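Adenine phosphoribosyltransferase, putative (Trypanosoma brucei brucei, PDB 5VN4) probably catalyses the salvage of adenine, joining it to 5-phospho-alpha-D-ribose 1-diphosphate to give AMP and diphosphate. Local coordinates at residues 28-40 / 49-62. Numbering follows the deposited sequence.
Sequences RKKFEKVYKWYSP and RFAEVGNITENPEV. With ADE (adenine), chain C.
Tyr38 and Phe50 form the hydrogen-bonded pair of a short antiparallel hairpin, Tyr38 N giving to Phe50 O at 2.9 Å and Phe50 N to Tyr38 O at 3.0 Å. A side-chain bond adds to them: Asn55 ND2 donates to Tyr38 OH (3.0 Å), the hydroxyl lying almost in the amide plane. The same ND2 also reaches a water held by Lys36 N and Glu52 O, while a second water links Tyr35 OH to Ala51 O. Ala116 N of the second subunit bonds to Glu52 OE1.

The guanidinium of Arg49 lies flat on the Trp37 indole, planes at 15° and centres 4.0 Å apart, with CD over the six-membered ring. Salt-bridging to Asp219 and bonding to Leu217 O fix the guanidinium further, and Trp37 NE1 gives to Ser218 O.

Apolar contacts join the end of helix 26-34 and the following Tyr35 to residues 56-62. Ile56 CD1 sits over the centre of the Tyr35 ring, and Val62 CG1 makes a CH-pi contact over one face of Phe31, toward its rim.

The hairpin walls the adenine pocket of this type I phosphoribosyltransferase: Ala51 N donates to adenine N1 (3.0 Å), adenine N6 gives to Arg49 O, and C2 lies over one Phe50 face, toward the rim. Main-chain groups held by the paired strands thus recognise the N1 and N6 edge, while Arg90 and Glu128 also bond to the base.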
ATOM      1  N   ARG A  28      13.444 -13.842  12.153  1.00 12.62           N
ATOM      2  CA  ARG A  28      14.618 -13.105  11.693  1.00 11.66           C
ATOM      3  C   ARG A  28      15.409 -13.911  10.663  1.00 11.80           C
ATOM      4  O   ARG A  28      15.849 -13.367   9.647  1.00 12.26           O
ATOM      5  CB  ARG A  28      15.517 -12.712  12.862  1.00 12.32           C
ATOM      6  CG  ARG A  28      16.797 -12.016  12.404  1.00 12.24           C
ATOM      7  CD  ARG A  28      17.678 -11.591  13.561  1.00 13.91           C
ATOM      8  NE  ARG A  28      17.121 -10.490  14.347  1.00 13.48           N
ATOM      9  CZ  ARG A  28      17.251  -9.196  14.044  1.00 12.80           C
ATOM     10  NH1 ARG A  28      17.871  -8.815  12.927  1.00 13.84           N
ATOM     11  NH2 ARG A  28      16.735  -8.277  14.848  1.00 12.15           N
ATOM     12  N   LYS A  29      15.603 -15.209  10.912  1.00 12.32           N
ATOM     13  CA  LYS A  29      16.348 -16.032   9.966  1.00 13.23           C
ATOM     14  C   LYS A  29      15.667 -16.065   8.601  1.00 12.86           C
ATOM     15  O   LYS A  29      16.343 -16.078   7.566  1.00 14.44           O
ATOM     16  CB  LYS A  29      16.528 -17.441  10.529  1.00 15.99           C
ATOM     17  CG  LYS A  29      17.270 -17.491  11.858  1.00 20.67           C
ATOM     18  CD  LYS A  29      18.744 -17.120  11.732  1.00 24.69           C
ATOM     19  CE  LYS A  29      19.462 -17.304  13.077  1.00 28.97           C
ATOM     20  NZ  LYS A  29      20.917 -16.993  13.035  1.00 32.35           N
ATOM     21  N   LYS A  30      14.329 -16.083   8.574  1.00 13.32           N
ATOM     22  CA  LYS A  30      13.624 -16.020   7.295  1.00 13.16           C
ATOM     23  C   LYS A  30      13.873 -14.694   6.580  1.00 12.14           C
ATOM     24  O   LYS A  30      14.108 -14.671   5.367  1.00 12.89           O
ATOM     25  CB  LYS A  30      12.124 -16.249   7.500  1.00 14.55           C
ATOM     26  CG  LYS A  30      11.775 -17.671   7.919  1.00 17.19           C
ATOM     27  CD  LYS A  30      10.278 -17.867   8.072  1.00 20.30           C
ATOM     28  CE  LYS A  30       9.951 -19.315   8.364  1.00 22.76           C
ATOM     29  NZ  LYS A  30      10.595 -19.768   9.622  1.00 23.55           N
ATOM     30  N   PHE A  31      13.811 -13.573   7.313  1.00 11.54           N
ATOM     31  CA  PHE A  31      14.139 -12.274   6.727  1.00 11.30           C
ATOM     32  C   PHE A  31      15.557 -12.267   6.168  1.00 11.62           C
ATOM     33  O   PHE A  31      15.813 -11.677   5.111  1.00 12.85           O
ATOM     34  CB  PHE A  31      14.037 -11.169   7.781  1.00 11.75           C
ATOM     35  CG  PHE A  31      12.678 -10.527   7.900  1.00 10.90           C
ATOM     36  CD1 PHE A  31      12.274  -9.540   7.007  1.00 11.67           C
ATOM     37  CD2 PHE A  31      11.826 -10.861   8.943  1.00 11.88           C
ATOM     38  CE1 PHE A  31      11.023  -8.917   7.142  1.00 11.54           C
ATOM     39  CE2 PHE A  31      10.587 -10.238   9.078  1.00 11.46           C
ATOM     40  CZ  PHE A  31      10.195  -9.262   8.175  1.00 11.42           C
ATOM     41  N   GLU A  32      16.499 -12.904   6.873  1.00 11.09           N
ATOM     42  CA  GLU A  32      17.895 -12.863   6.441  1.00 12.24           C
ATOM     43  C   GLU A  32      18.088 -13.519   5.082  1.00 12.63           C
ATOM     44  O   GLU A  32      19.030 -13.177   4.362  1.00 14.10           O
ATOM     45  CB  GLU A  32      18.790 -13.535   7.480  1.00 13.26           C
ATOM     46  CG  GLU A  32      19.003 -12.676   8.717  1.00 14.74           C
ATOM     47  CD  GLU A  32      19.728 -13.396   9.839  1.00 16.66           C
ATOM     48  OE1 GLU A  32      20.043 -14.595   9.677  1.00 18.71           O
ATOM     49  OE2 GLU A  32      19.979 -12.758  10.891  1.00 17.56           O
ATOM     50  N   LYS A  33      17.212 -14.448   4.706  1.00 12.35           N
ATOM     51  CA  LYS A  33      17.343 -15.115   3.419  1.00 13.29           C
ATOM     52  C   LYS A  33      16.646 -14.381   2.281  1.00 14.02           C
ATOM     53  O   LYS A  33      16.885 -14.716   1.117  1.00 18.38           O
ATOM     54  CB  LYS A  33      16.837 -16.557   3.525  1.00 15.57           C
ATOM     55  CG  LYS A  33      17.664 -17.370   4.506  1.00 19.89           C
ATOM     56  CD  LYS A  33      17.185 -18.796   4.668  1.00 24.30           C
ATOM     57  CE  LYS A  33      18.035 -19.511   5.715  1.00 26.84           C
ATOM     58  NZ  LYS A  33      18.029 -18.779   7.018  1.00 28.60           N
ATOM     59  N   VAL A  34      15.819 -13.377   2.575  1.00 12.28           N
ATOM     60  CA  VAL A  34      15.035 -12.734   1.530  0.59 13.14           C
ATOM     61  C   VAL A  34      15.299 -11.242   1.411  1.00 11.22           C
ATOM     62  O   VAL A  34      15.232 -10.703   0.301  1.00 11.59           O
ATOM     63  CB  VAL A  34      13.529 -13.034   1.634  0.59 16.71           C
ATOM     64  CG1 VAL A  34      13.269 -14.516   1.415  0.59 19.15           C
ATOM     65  CG2 VAL A  34      12.995 -12.581   2.964  0.59 16.56           C
ATOM     66  N   TYR A  35      15.620 -10.552   2.509  1.00 11.03           N
ATOM     67  CA  TYR A  35      15.850  -9.112   2.416  1.00 11.16           C
ATOM     68  C   TYR A  35      17.148  -8.874   1.652  1.00 12.78           C
ATOM     69  O   TYR A  35      18.188  -9.458   1.979  1.00 16.45           O
ATOM     70  CB  TYR A  35      15.907  -8.478   3.808  1.00 12.34           C
ATOM     71  CG  TYR A  35      14.964  -7.292   4.053  1.00 10.35           C
ATOM     72  CD1 TYR A  35      14.597  -6.413   3.036  1.00 10.57           C
ATOM     73  CD2 TYR A  35      14.452  -7.057   5.323  1.00 11.02           C
ATOM     74  CE1 TYR A  35      13.750  -5.326   3.289  1.00 10.40           C
ATOM     75  CE2 TYR A  35      13.605  -5.993   5.579  1.00 11.48           C
ATOM     76  CZ  TYR A  35      13.252  -5.134   4.564  1.00 10.77           C
ATOM     77  OH  TYR A  35      12.409  -4.085   4.864  1.00 12.46           O
ATOM     78  N   LYS A  36      17.071  -8.087   0.589  1.00 11.11           N
ATOM     79  CA  LYS A  36      18.243  -7.677  -0.170  1.00 11.73           C
ATOM     80  C   LYS A  36      18.393  -6.165  -0.106  1.00 11.33           C
ATOM     81  O   LYS A  36      17.408  -5.418  -0.024  1.00 12.44           O
ATOM     82  CB  LYS A  36      18.131  -8.082  -1.644  1.00 13.37           C
ATOM     83  CG  LYS A  36      17.834  -9.545  -1.881  1.00 15.00           C
ATOM     84  CD  LYS A  36      18.924 -10.438  -1.308  1.00 17.40           C
ATOM     85  CE  LYS A  36      18.569 -11.905  -1.483  1.00 20.46           C
ATOM     86  NZ  LYS A  36      19.550 -12.785  -0.795  1.00 22.50           N
ATOM     87  N   TRP A  37      19.636  -5.716  -0.167  1.00 11.60           N
ATOM     88  CA  TRP A  37      19.915  -4.296  -0.271  1.00 11.92           C
ATOM     89  C   TRP A  37      20.571  -3.984  -1.607  1.00 11.22           C
ATOM     90  O   TRP A  37      21.227  -4.833  -2.220  1.00 11.89           O
ATOM     91  CB  TRP A  37      20.785  -3.790   0.883  1.00 12.59           C
ATOM     92  CG  TRP A  37      22.156  -4.407   0.953  1.00 14.23           C
ATOM     93  CD1 TRP A  37      22.516  -5.522   1.653  1.00 15.30           C
ATOM     94  CD2 TRP A  37      23.346  -3.940   0.301  1.00 14.73           C
ATOM     95  NE1 TRP A  37      23.853  -5.783   1.473  1.00 16.18           N
ATOM     96  CE2 TRP A  37      24.388  -4.822   0.655  1.00 15.44           C
ATOM     97  CE3 TRP A  37      23.635  -2.860  -0.538  1.00 14.21           C
ATOM     98  CZ2 TRP A  37      25.694  -4.663   0.191  1.00 16.06           C
ATOM     99  CZ3 TRP A  37      24.943  -2.701  -0.995  1.00 15.31           C
ATOM    100  CH2 TRP A  37      25.951  -3.599  -0.628  1.00 16.82           C
ATOM    101  N   TYR A  38      20.389  -2.748  -2.048  1.00 10.63           N
ATOM    102  CA  TYR A  38      20.911  -2.299  -3.325  1.00 10.92           C
ATOM    103  C   TYR A  38      21.781  -1.074  -3.106  1.00 10.86           C
ATOM    104  O   TYR A  38      21.463  -0.206  -2.285  1.00 11.23           O
ATOM    105  CB  TYR A  38      19.754  -1.994  -4.286  1.00 10.87           C
ATOM    106  CG  TYR A  38      18.915  -3.220  -4.579  1.00 10.20           C
ATOM    107  CD1 TYR A  38      17.953  -3.668  -3.672  1.00 10.65           C
ATOM    108  CD2 TYR A  38      19.114  -3.963  -5.744  1.00 11.06           C
ATOM    109  CE1 TYR A  38      17.209  -4.802  -3.924  1.00 11.20           C
ATOM    110  CE2 TYR A  38      18.355  -5.096  -6.015  1.00 11.26           C
ATOM    111  CZ  TYR A  38      17.402  -5.507  -5.097  1.00 11.17           C
ATOM    112  OH  TYR A  38      16.648  -6.638  -5.333  1.00 13.64           O
ATOM    113  N   SER A  39      22.888  -1.016  -3.830  1.00 11.19           N
ATOM    114  CA  SER A  39      23.791   0.118  -3.741  1.00 11.80           C
ATOM    115  C   SER A  39      23.210   1.279  -4.540  1.00 12.27           C
ATOM    116  O   SER A  39      22.241   1.117  -5.288  1.00 12.69           O
ATOM    117  CB  SER A  39      25.162  -0.289  -4.272  1.00 12.97           C
ATOM    118  OG  SER A  39      25.114  -0.515  -5.671  1.00 14.09           O
ATOM    119  N   PRO A  40      23.779   2.475  -4.404  1.00 14.31           N
ATOM    120  CA  PRO A  40      23.235   3.619  -5.152  1.00 14.38           C
ATOM    121  C   PRO A  40      23.109   3.373  -6.645  1.00 15.41           C
ATOM    122  O   PRO A  40      22.155   3.862  -7.263  1.00 17.05           O
ATOM    123  CB  PRO A  40      24.222   4.743  -4.820  1.00 14.91           C
ATOM    124  CG  PRO A  40      24.661   4.410  -3.408  1.00 15.68           C
ATOM    125  CD  PRO A  40      24.765   2.904  -3.389  1.00 14.31           C
ATOM    126  N   ARG A  49      22.844   1.390   1.570  1.00 14.71           N
ATOM    127  CA  ARG A  49      22.186   0.089   1.434  1.00 14.51           C
ATOM    128  C   ARG A  49      20.678   0.318   1.467  1.00 14.11           C
ATOM    129  O   ARG A  49      20.100   0.578   2.527  1.00 15.51           O
ATOM    130  CB  ARG A  49      22.657  -0.880   2.519  1.00 15.78           C
ATOM    131  CG  ARG A  49      24.172  -1.063   2.497  1.00 18.25           C
ATOM    132  CD  ARG A  49      24.722  -2.287   3.241  1.00 21.74           C
ATOM    133  NE  ARG A  49      26.151  -2.425   2.935  1.00 23.43           N
ATOM    134  CZ  ARG A  49      26.888  -3.515   3.136  1.00 24.77           C
ATOM    135  NH1 ARG A  49      26.359  -4.607   3.669  1.00 25.94           N
ATOM    136  NH2 ARG A  49      28.171  -3.506   2.799  1.00 26.54           N
ATOM    137  N   PHE A  50      20.048   0.231   0.302  1.00 11.56           N
ATOM    138  CA  PHE A  50      18.614   0.452   0.171  1.00 10.65           C
ATOM    139  C   PHE A  50      17.887  -0.886   0.221  1.00  9.53           C
ATOM    140  O   PHE A  50      18.100  -1.747  -0.640  1.00  9.81           O
ATOM    141  CB  PHE A  50      18.299   1.172  -1.139  1.00 11.03           C
ATOM    142  CG  PHE A  50      16.832   1.478  -1.317  1.00 10.70           C
ATOM    143  CD1 PHE A  50      16.281   2.639  -0.796  1.00 12.54           C
ATOM    144  CD2 PHE A  50      15.998   0.599  -1.984  1.00 11.15           C
ATOM    145  CE1 PHE A  50      14.926   2.916  -0.950  1.00 12.74           C
ATOM    146  CE2 PHE A  50      14.658   0.876  -2.147  1.00 10.99           C
ATOM    147  CZ  PHE A  50      14.113   2.032  -1.617  1.00 12.31           C
ATOM    148  N   ALA A  51      16.990  -1.030   1.193  1.00  9.97           N
ATOM    149  CA  ALA A  51      16.292  -2.292   1.439  1.00 10.72           C
ATOM    150  C   ALA A  51      14.958  -2.276   0.695  1.00  9.79           C
ATOM    151  O   ALA A  51      13.974  -1.691   1.160  1.00 11.99           O
ATOM    152  CB  ALA A  51      16.108  -2.499   2.936  1.00 12.68           C
ATOM    153  N   GLU A  52      14.918  -2.948  -0.455  1.00  9.63           N
ATOM    154  CA  GLU A  52      13.738  -2.943  -1.316  1.00  9.24           C
ATOM    155  C   GLU A  52      12.615  -3.783  -0.705  1.00  8.51           C
ATOM    156  O   GLU A  52      12.767  -4.987  -0.478  1.00  9.91           O
ATOM    157  CB  GLU A  52      14.126  -3.477  -2.697  1.00 10.39           C
ATOM    158  CG  GLU A  52      12.964  -3.798  -3.632  1.00 10.90           C
ATOM    159  CD  GLU A  52      12.081  -2.598  -3.922  1.00 10.87           C
ATOM    160  OE1 GLU A  52      12.630  -1.511  -4.229  1.00 11.38           O
ATOM    161  OE2 GLU A  52      10.837  -2.753  -3.840  1.00 12.32           O
ATOM    162  N   VAL A  53      11.462  -3.154  -0.467  1.00  8.58           N
ATOM    163  CA  VAL A  53      10.357  -3.866   0.173  1.00  8.42           C
ATOM    164  C   VAL A  53       9.748  -4.938  -0.732  1.00  8.27           C
ATOM    165  O   VAL A  53       9.120  -5.885  -0.231  1.00  9.11           O
ATOM    166  CB  VAL A  53       9.287  -2.862   0.650  1.00  8.88           C
ATOM    167  CG1 VAL A  53       8.442  -2.394  -0.530  1.00 10.75           C
ATOM    168  CG2 VAL A  53       8.427  -3.460   1.750  1.00 10.07           C
ATOM    169  N   GLY A  54       9.926  -4.829  -2.053  1.00  8.67           N
ATOM    170  CA  GLY A  54       9.319  -5.805  -2.945  1.00  9.72           C
ATOM    171  C   GLY A  54       9.826  -7.221  -2.746  1.00 10.25           C
ATOM    172  O   GLY A  54       9.091  -8.180  -2.978  1.00 10.65           O
ATOM    173  N   ASN A  55      11.075  -7.385  -2.296  1.00  9.38           N
ATOM    174  CA  ASN A  55      11.544  -8.740  -2.017  1.00  9.85           C
ATOM    175  C   ASN A  55      10.861  -9.337  -0.794  1.00  9.65           C
ATOM    176  O   ASN A  55      10.807 -10.564  -0.660  1.00 12.29           O
ATOM    177  CB  ASN A  55      13.065  -8.770  -1.888  1.00 11.19           C
ATOM    178  CG  ASN A  55      13.757  -8.506  -3.214  1.00 11.05           C
ATOM    179  OD1 ASN A  55      13.427  -9.124  -4.230  1.00 12.01           O
ATOM    180  ND2 ASN A  55      14.700  -7.565  -3.219  1.00 11.41           N
ATOM    181  N   ILE A  56      10.314  -8.497   0.081  1.00  9.23           N
ATOM    182  CA  ILE A  56       9.515  -8.984   1.202  1.00  9.15           C
ATOM    183  C   ILE A  56       8.113  -9.358   0.737  1.00  8.91           C
ATOM    184  O   ILE A  56       7.611 -10.445   1.047  1.00 10.08           O
ATOM    185  CB  ILE A  56       9.468  -7.933   2.328  1.00 10.22           C
ATOM    186  CG1 ILE A  56      10.886  -7.583   2.804  1.00 10.54           C
ATOM    187  CG2 ILE A  56       8.560  -8.416   3.476  1.00 11.38           C
ATOM    188  CD1 ILE A  56      11.687  -8.785   3.272  1.00 12.29           C
ATOM    189  N   THR A  57       7.449  -8.454   0.003  1.00  8.84           N
ATOM    190  CA  THR A  57       6.078  -8.744  -0.414  1.00  9.12           C
ATOM    191  C   THR A  57       6.023  -9.931  -1.367  1.00  8.92           C
ATOM    192  O   THR A  57       4.994 -10.612  -1.444  1.00  9.93           O
ATOM    193  CB  THR A  57       5.396  -7.516  -1.026  1.00  9.39           C
ATOM    194  OG1 THR A  57       6.060  -7.113  -2.228  1.00  9.88           O
ATOM    195  CG2 THR A  57       5.401  -6.372  -0.039  1.00 10.18           C
ATOM    196  N   GLU A  58       7.111 -10.201  -2.089  1.00  9.43           N
ATOM    197  CA  GLU A  58       7.177 -11.354  -2.971  1.00  9.15           C
ATOM    198  C   GLU A  58       7.380 -12.669  -2.236  1.00 10.30           C
ATOM    199  O   GLU A  58       7.342 -13.724  -2.886  1.00 11.43           O
ATOM    200  CB  GLU A  58       8.269 -11.159  -4.018  1.00 10.35           C
ATOM    201  CG  GLU A  58       7.877 -10.153  -5.061  1.00 10.39           C
ATOM    202  CD  GLU A  58       8.988  -9.837  -6.030  1.00 11.97           C
ATOM    203  OE1 GLU A  58       9.858 -10.707  -6.268  1.00 11.84           O
ATOM    204  OE2 GLU A  58       8.975  -8.711  -6.567  1.00 15.63           O
ATOM    205  N   ASN A  59       7.564 -12.645  -0.913  1.00 10.34           N
ATOM    206  CA  ASN A  59       7.732 -13.874  -0.146  1.00 11.03           C
ATOM    207  C   ASN A  59       6.531 -14.065   0.767  1.00 10.13           C
ATOM    208  O   ASN A  59       6.484 -13.478   1.859  1.00 11.19           O
ATOM    209  CB  ASN A  59       9.029 -13.833   0.667  1.00 10.69           C
ATOM    210  CG  ASN A  59       9.369 -15.177   1.263  1.00 11.77           C
ATOM    211  OD1 ASN A  59       8.919 -15.515   2.358  1.00 13.36           O
ATOM    212  ND2 ASN A  59      10.144 -15.970   0.525  1.00 12.70           N
ATOM    213  N   PRO A  60       5.532 -14.864   0.374  1.00 10.78           N
ATOM    214  CA  PRO A  60       4.330 -14.971   1.215  1.00 11.50           C
ATOM    215  C   PRO A  60       4.599 -15.539   2.597  1.00 11.71           C
ATOM    216  O   PRO A  60       3.882 -15.186   3.539  1.00 12.18           O
ATOM    217  CB  PRO A  60       3.370 -15.837   0.375  1.00 12.44           C
ATOM    218  CG  PRO A  60       4.253 -16.550  -0.607  1.00 12.72           C
ATOM    219  CD  PRO A  60       5.363 -15.568  -0.911  1.00 12.20           C
ATOM    220  N   GLU A  61       5.605 -16.406   2.756  1.00 12.11           N
ATOM    221  CA  GLU A  61       5.918 -16.924   4.087  1.00 12.87           C
ATOM    222  C   GLU A  61       6.332 -15.803   5.039  1.00 12.29           C
ATOM    223  O   GLU A  61       5.866 -15.745   6.183  1.00 12.74           O
ATOM    224  CB  GLU A  61       6.991 -18.014   4.002  1.00 13.86           C
ATOM    225  CG  GLU A  61       7.346 -18.628   5.348  1.00 15.47           C
ATOM    226  CD  GLU A  61       8.354 -19.755   5.242  1.00 17.03           C
ATOM    227  OE1 GLU A  61       8.118 -20.813   5.852  1.00 20.38           O
ATOM    228  OE2 GLU A  61       9.374 -19.590   4.544  1.00 17.88           O
ATOM    229  N   VAL A  62       7.214 -14.902   4.591  1.00 11.34           N
ATOM    230  CA  VAL A  62       7.604 -13.781   5.447  1.00 11.39           C
ATOM    231  C   VAL A  62       6.431 -12.828   5.667  1.00 10.86           C
ATOM    232  O   VAL A  62       6.231 -12.322   6.778  1.00 11.41           O
ATOM    233  CB  VAL A  62       8.862 -13.068   4.907  1.00 12.45           C
ATOM    234  CG1 VAL A  62       9.079 -11.732   5.621  1.00 14.40           C
ATOM    235  CG2 VAL A  62      10.102 -13.953   5.067  1.00 14.54           C
TER
HETATM  236  N9  ADE C 301      13.652   4.376   3.646  1.00 16.05           N
HETATM  237  C8  ADE C 301      14.529   5.149   4.341  1.00 15.86           C
HETATM  238  N7  ADE C 301      15.746   4.656   4.391  1.00 15.39           N
HETATM  239  C5  ADE C 301      15.657   3.473   3.683  1.00 14.40           C
HETATM  240  C6  ADE C 301      16.610   2.474   3.370  1.00 13.34           C
HETATM  241  N6  ADE C 301      17.900   2.518   3.758  1.00 14.13           N
HETATM  242  N1  ADE C 301      16.188   1.422   2.640  1.00 12.69           N
HETATM  243  C2  ADE C 301      14.903   1.379   2.259  1.00 13.32           C
HETATM  244  N3  ADE C 301      13.924   2.253   2.485  1.00 13.50           N
HETATM  245  C4  ADE C 301      14.371   3.286   3.216  1.00 13.23           C
HETATM  246  O   HOH W   1      11.781  -2.390   2.865  1.00 10.03           O
HETATM  247  O   HOH W   2      15.027  -6.400  -0.628  1.00 10.72           O